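Local coordinates for alpha-rhamnosidase (PDB 6I60), which probably hydrolyses terminal non-reducing alpha-L-rhamnose residues from alpha-L-rhamnosides as a glycoside hydrolase, at residues F53-R58 with Q98-E103; Q66-V71 with T90-S95. All blocks are in the same frame, centred on the assembly; numbering follows the deposited sequence.

Interaction 1: F53-R58 with Q98-E103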
# COMPACT_ATOMS: atom_id res chain seq x y z
N PHE A 53 -4.07 -1.40 -19.97
CA PHE A 53 -4.00 -2.82 -20.29
C PHE A 53 -2.56 -3.30 -20.14
O PHE A 53 -1.61 -2.57 -20.45
CB PHE A 53 -4.50 -3.09 -21.71
CG PHE A 53 -5.97 -2.86 -21.89
CD1 PHE A 53 -6.88 -3.88 -21.62
CD2 PHE A 53 -6.45 -1.64 -22.33
CE1 PHE A 53 -8.24 -3.67 -21.79
CE2 PHE A 53 -7.80 -1.43 -22.50
CZ PHE A 53 -8.70 -2.45 -22.22
N SER A 54 -2.40 -4.54 -19.67
CA SER A 54 -1.08 -5.10 -19.46
C SER A 54 -1.14 -6.61 -19.65
O SER A 54 -2.21 -7.22 -19.60
CB SER A 54 -0.55 -4.76 -18.06
OG SER A 54 -1.59 -4.78 -17.10
N TRP A 55 0.04 -7.20 -19.87
CA TRP A 55 0.14 -8.64 -20.09
C TRP A 55 1.59 -9.07 -19.87
O TRP A 55 2.51 -8.26 -19.96
CB TRP A 55 -0.32 -9.03 -21.49
CG TRP A 55 0.39 -8.28 -22.58
CD1 TRP A 55 1.62 -8.56 -23.10
CD2 TRP A 55 -0.08 -7.12 -23.26
NE1 TRP A 55 1.94 -7.64 -24.07
CE2 TRP A 55 0.91 -6.74 -24.19
CE3 TRP A 55 -1.25 -6.35 -23.18
CZ2 TRP A 55 0.77 -5.64 -25.03
CZ3 TRP A 55 -1.39 -5.26 -24.01
CH2 TRP A 55 -0.38 -4.92 -24.93
N LYS A 56 1.76 -10.36 -19.60
CA LYS A 56 3.07 -10.98 -19.43
C LYS A 56 3.35 -11.92 -20.59
O LYS A 56 2.44 -12.36 -21.30
CB LYS A 56 3.15 -11.73 -18.10
CG LYS A 56 2.93 -10.85 -16.88
CD LYS A 56 2.72 -11.68 -15.62
CE LYS A 56 2.57 -10.80 -14.39
NZ LYS A 56 3.77 -9.94 -14.17
N LEU A 57 4.63 -12.25 -20.77
CA LEU A 57 5.07 -13.01 -21.93
C LEU A 57 5.89 -14.22 -21.49
O LEU A 57 6.52 -14.22 -20.43
CB LEU A 57 5.90 -12.15 -22.89
CG LEU A 57 5.19 -10.90 -23.40
CD1 LEU A 57 6.16 -10.01 -24.15
CD2 LEU A 57 4.01 -11.28 -24.27
N ARG A 58 5.88 -15.25 -22.34
CA ARG A 58 6.63 -16.47 -22.11
C ARG A 58 7.01 -17.06 -23.46
O ARG A 58 6.18 -17.13 -24.37
CB ARG A 58 5.81 -17.48 -21.30
CG ARG A 58 6.36 -18.90 -21.31
CD ARG A 58 6.54 -19.43 -19.89
NE ARG A 58 6.56 -20.89 -19.85
CZ ARG A 58 6.43 -21.61 -18.74
NH1 ARG A 58 6.25 -21.01 -17.57
NH2 ARG A 58 6.46 -22.94 -18.80
N GLN A 98 4.49 -3.34 -22.89
CA GLN A 98 3.39 -4.23 -22.55
C GLN A 98 2.43 -3.59 -21.55
O GLN A 98 1.64 -4.30 -20.91
CB GLN A 98 3.92 -5.56 -21.99
CG GLN A 98 4.81 -5.42 -20.77
CD GLN A 98 5.79 -6.57 -20.63
OE1 GLN A 98 7.00 -6.38 -20.63
NE2 GLN A 98 5.25 -7.78 -20.51
N VAL A 99 2.48 -2.27 -21.41
CA VAL A 99 1.55 -1.51 -20.59
C VAL A 99 1.03 -0.37 -21.46
O VAL A 99 1.75 0.59 -21.74
CB VAL A 99 2.21 -0.96 -19.31
CG1 VAL A 99 1.26 -0.03 -18.58
CG2 VAL A 99 2.62 -2.11 -18.40
N ILE A 100 -0.23 -0.49 -21.90
CA ILE A 100 -0.79 0.42 -22.89
C ILE A 100 -1.97 1.17 -22.31
O ILE A 100 -2.69 0.66 -21.44
CB ILE A 100 -1.21 -0.34 -24.18
CG1 ILE A 100 -0.23 -1.48 -24.47
CG2 ILE A 100 -1.28 0.61 -25.36
CD1 ILE A 100 1.16 -1.02 -24.83
N LYS A 101 -2.17 2.39 -22.80
CA LYS A 101 -3.35 3.17 -22.47
C LYS A 101 -4.41 2.97 -23.54
O LYS A 101 -4.11 2.95 -24.74
CB LYS A 101 -2.99 4.66 -22.35
CG LYS A 101 -4.18 5.60 -22.24
CD LYS A 101 -3.84 6.99 -22.77
CE LYS A 101 -4.80 8.04 -22.23
NZ LYS A 101 -4.27 9.42 -22.39
N TYR A 102 -5.66 2.81 -23.10
CA TYR A 102 -6.76 2.55 -24.02
C TYR A 102 -7.00 3.74 -24.93
O TYR A 102 -7.00 4.89 -24.49
CB TYR A 102 -8.03 2.22 -23.23
CG TYR A 102 -9.27 2.08 -24.08
CD1 TYR A 102 -9.50 0.94 -24.83
CD2 TYR A 102 -10.23 3.09 -24.12
CE1 TYR A 102 -10.64 0.80 -25.60
CE2 TYR A 102 -11.37 2.96 -24.88
CZ TYR A 102 -11.57 1.82 -25.62
OH TYR A 102 -12.70 1.68 -26.39
N GLU A 103 -7.20 3.46 -26.22
CA GLU A 103 -7.40 4.50 -27.23
C GLU A 103 -8.47 4.10 -28.24
O GLU A 103 -8.39 4.49 -29.41
CB GLU A 103 -6.09 4.81 -27.96
CG GLU A 103 -5.11 5.66 -27.17
CD GLU A 103 -3.82 5.90 -27.93
OE1 GLU A 103 -3.31 4.94 -28.56
OE2 GLU A 103 -3.31 7.04 -27.90
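Gln98 holds Trp55 chiefly through its side chain, by a CH-pi contact and an amide bond. The backbone carries Gln98 CB over a face of the indole, 3.9 Å from the centroid of the five-membered ring of Trp55. With CG between the backbone N and the carbonyl carbon (chi1 58°) and the chain extended beyond it, the amide is brought to the neighbouring strand: Gln98 NE2 gives a hydrogen bond to Trp55 O at 2.8 Å, with that oxygen close to the amide plane of Gln98 and the donor in the carbonyl plane. The other end of the amide, OE1, is held by Lys868 and Asn891. Gln98 O lies over the centre of the indole and takes only a weak, bent bond from Trp55 N. Val99 contributes CG2, which approaches Ser54 CB at 4.1 Å, while its CA directs a C-H toward Phe53 O. Next comes the firm antiparallel pairing: Ile100 N donates to Phe53 O and Phe53 N to Ile100 O, both at 2.9 Å and both nearly straight. Ile100 CG1 meets the benzo end of the indole at Trp55 CH2, 3.5 Å away. With an alanine in place of Trp55, Gln98 CB would probably lose the ring face it rests on and Ile100 CG1 its neighbour at the benzo end, opening a gap beside both. Tyr102 closes the contact alongside Phe53, its CB in the plane of the Phe53 ring at the edge and its CD1 3.7 Å from Phe53 CE2. Phe53 also meets Trp115 and Phe135 edge-to-face. Strand 99-101 thus forms one edge of a three-stranded antiparallel sheet with 52-56 at its middle; the face carrying Phe53 and Trp55 packs against strand 112-120, consistent with the beta-sandwich of an immunoglobulin-like domain.

Interaction 2: Q66-V71 with T90-S95; sequences QTAYQV and TGKVLS
Tyr69 and Val93 form an isolated antiparallel bridge, a hydrogen-bonded pair in which Val93 N reaches Tyr69 O at 2.8 Å, almost in line with the C=O bond, and Tyr69 N reaches Val93 O at 3.0 Å from a tilted position. Two side-chain bonds flank it. Gln66 NE2 donates to Ser95 O at 3.1 Å and also holds Glu97 O, so one amide nitrogen spans two carbonyls of the same loop. At the other end Val71 N donates to Thr90 OG1 at 3.3 Å; this hydroxyl passes its own proton to Gly91 O, in the carbonyl plane and on a lone pair, which fixes its rotation. A weak bond from Thr90 N to Val71 O adds little. Among apolar contacts, Tyr69 has CG between the backbone N and the carbonyl carbon (chi1 72°), placing its ring alongside Val93: Val93 CB lies over one face of the Tyr69 ring, offset toward the rim, in a CH-pi contact, and Val93 CG1 comes 3.4 Å from Tyr69 CE2. Val71 CG1 touches Thr90 CG2, and Ala68 CB packs against Leu94 CD2. A polar atom, Ser95 O, meets the edge of the Tyr69 ring in its plane. Lys92 runs past Ala68 to a salt bridge with Asp124 and a cation-pi contact with Trp120. Thr67 and Ala68 form a classic beta bulge opposite Trp120, where strand 68-74 meets strand 112-120; segment 90-95 is an irregular loop, bridged once to strand 68-74 and bent at Leu94 by an inverse gamma turn.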
# COMPACT_ATOMS: atom_id res chain seq x y z
N GLN A 66 9.69 -8.73 -26.81
CA GLN A 66 8.56 -8.34 -27.65
C GLN A 66 8.95 -7.21 -28.58
O GLN A 66 9.55 -6.21 -28.16
CB GLN A 66 7.37 -7.91 -26.78
CG GLN A 66 6.23 -7.27 -27.57
CD GLN A 66 5.14 -6.72 -26.67
OE1 GLN A 66 4.46 -7.47 -25.97
NE2 GLN A 66 4.96 -5.41 -26.69
N THR A 67 8.60 -7.35 -29.87
CA THR A 67 8.84 -6.31 -30.85
C THR A 67 7.56 -5.67 -31.38
O THR A 67 7.62 -4.56 -31.92
CB THR A 67 9.63 -6.86 -32.05
OG1 THR A 67 8.90 -7.94 -32.65
CG2 THR A 67 10.98 -7.37 -31.59
N ALA A 68 6.41 -6.32 -31.22
CA ALA A 68 5.15 -5.77 -31.69
C ALA A 68 4.01 -6.43 -30.92
O ALA A 68 4.13 -7.56 -30.46
CB ALA A 68 4.96 -5.97 -33.20
N TYR A 69 2.90 -5.70 -30.80
CA TYR A 69 1.70 -6.21 -30.16
C TYR A 69 0.47 -5.74 -30.91
O TYR A 69 0.53 -4.81 -31.72
CB TYR A 69 1.62 -5.78 -28.68
CG TYR A 69 1.30 -4.31 -28.49
CD1 TYR A 69 -0.01 -3.86 -28.40
CD2 TYR A 69 2.32 -3.37 -28.40
CE1 TYR A 69 -0.30 -2.52 -28.23
CE2 TYR A 69 2.04 -2.03 -28.22
CZ TYR A 69 0.73 -1.61 -28.14
OH TYR A 69 0.46 -0.27 -27.97
N GLN A 70 -0.65 -6.40 -30.64
CA GLN A 70 -1.94 -6.00 -31.20
C GLN A 70 -3.03 -6.47 -30.26
O GLN A 70 -3.14 -7.67 -29.99
CB GLN A 70 -2.16 -6.58 -32.60
CG GLN A 70 -3.55 -6.30 -33.15
CD GLN A 70 -3.95 -7.27 -34.24
OE1 GLN A 70 -3.14 -8.09 -34.68
NE2 GLN A 70 -5.20 -7.19 -34.67
N VAL A 71 -3.84 -5.54 -29.75
CA VAL A 71 -4.93 -5.86 -28.84
C VAL A 71 -6.24 -5.52 -29.54
O VAL A 71 -6.37 -4.47 -30.17
CB VAL A 71 -4.79 -5.11 -27.50
CG1 VAL A 71 -4.46 -3.65 -27.73
CG2 VAL A 71 -6.06 -5.24 -26.68
N THR A 90 -5.86 -2.07 -32.57
CA THR A 90 -4.62 -1.32 -32.76
C THR A 90 -3.85 -1.76 -34.00
O THR A 90 -3.05 -0.98 -34.52
CB THR A 90 -3.72 -1.48 -31.53
OG1 THR A 90 -3.24 -2.83 -31.46
CG2 THR A 90 -4.48 -1.15 -30.27
N GLY A 91 -4.08 -2.97 -34.48
CA GLY A 91 -3.22 -3.50 -35.52
C GLY A 91 -1.85 -3.82 -34.94
O GLY A 91 -1.60 -3.71 -33.74
N LYS A 92 -0.95 -4.24 -35.83
CA LYS A 92 0.42 -4.56 -35.42
C LYS A 92 1.12 -3.27 -35.01
O LYS A 92 1.61 -2.52 -35.85
CB LYS A 92 1.17 -5.26 -36.56
CG LYS A 92 2.59 -5.65 -36.20
CD LYS A 92 3.16 -6.63 -37.21
CE LYS A 92 4.68 -6.71 -37.11
NZ LYS A 92 5.20 -7.91 -37.81
N VAL A 93 1.17 -3.02 -33.71
CA VAL A 93 1.84 -1.85 -33.16
C VAL A 93 3.29 -2.20 -32.89
O VAL A 93 3.58 -3.08 -32.06
CB VAL A 93 1.15 -1.36 -31.87
CG1 VAL A 93 1.99 -0.30 -31.19
CG2 VAL A 93 -0.24 -0.83 -32.19
N LEU A 94 4.21 -1.52 -33.57
CA LEU A 94 5.64 -1.76 -33.41
C LEU A 94 6.11 -1.06 -32.15
O LEU A 94 6.56 0.09 -32.17
CB LEU A 94 6.41 -1.28 -34.64
CG LEU A 94 5.92 -1.78 -36.00
CD1 LEU A 94 6.89 -1.39 -37.09
CD2 LEU A 94 5.70 -3.29 -35.98
N SER A 95 6.01 -1.77 -31.02
CA SER A 95 6.44 -1.24 -29.74
C SER A 95 6.73 -2.41 -28.81
O SER A 95 6.02 -3.42 -28.83
CB SER A 95 5.37 -0.32 -29.12
OG SER A 95 5.39 -0.37 -27.70

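Overall arrangement
Both contacts belong to the N-terminal immunoglobulin-like domain, but to different sheets: interaction 1 pairs strands 52-56 and 99-101, whereas interaction 2 holds the loop 90-95 along strand 68-74. Along the chain, interaction 2 falls between the two halves of interaction 1. Interaction 1 is wholly buried and rich in aromatic rings; interaction 2 is partly buried, with Lys92 and Leu94 exposed and more of its bonds made by side chains. Their centres lie about 10 Å apart, and they meet in the interior, where the rings of Trp55 and Tyr69 touch, Ile100 packs on Tyr69, and Trp55 NE1 probably bonds to Gln66 OE1 at 3.2 Å.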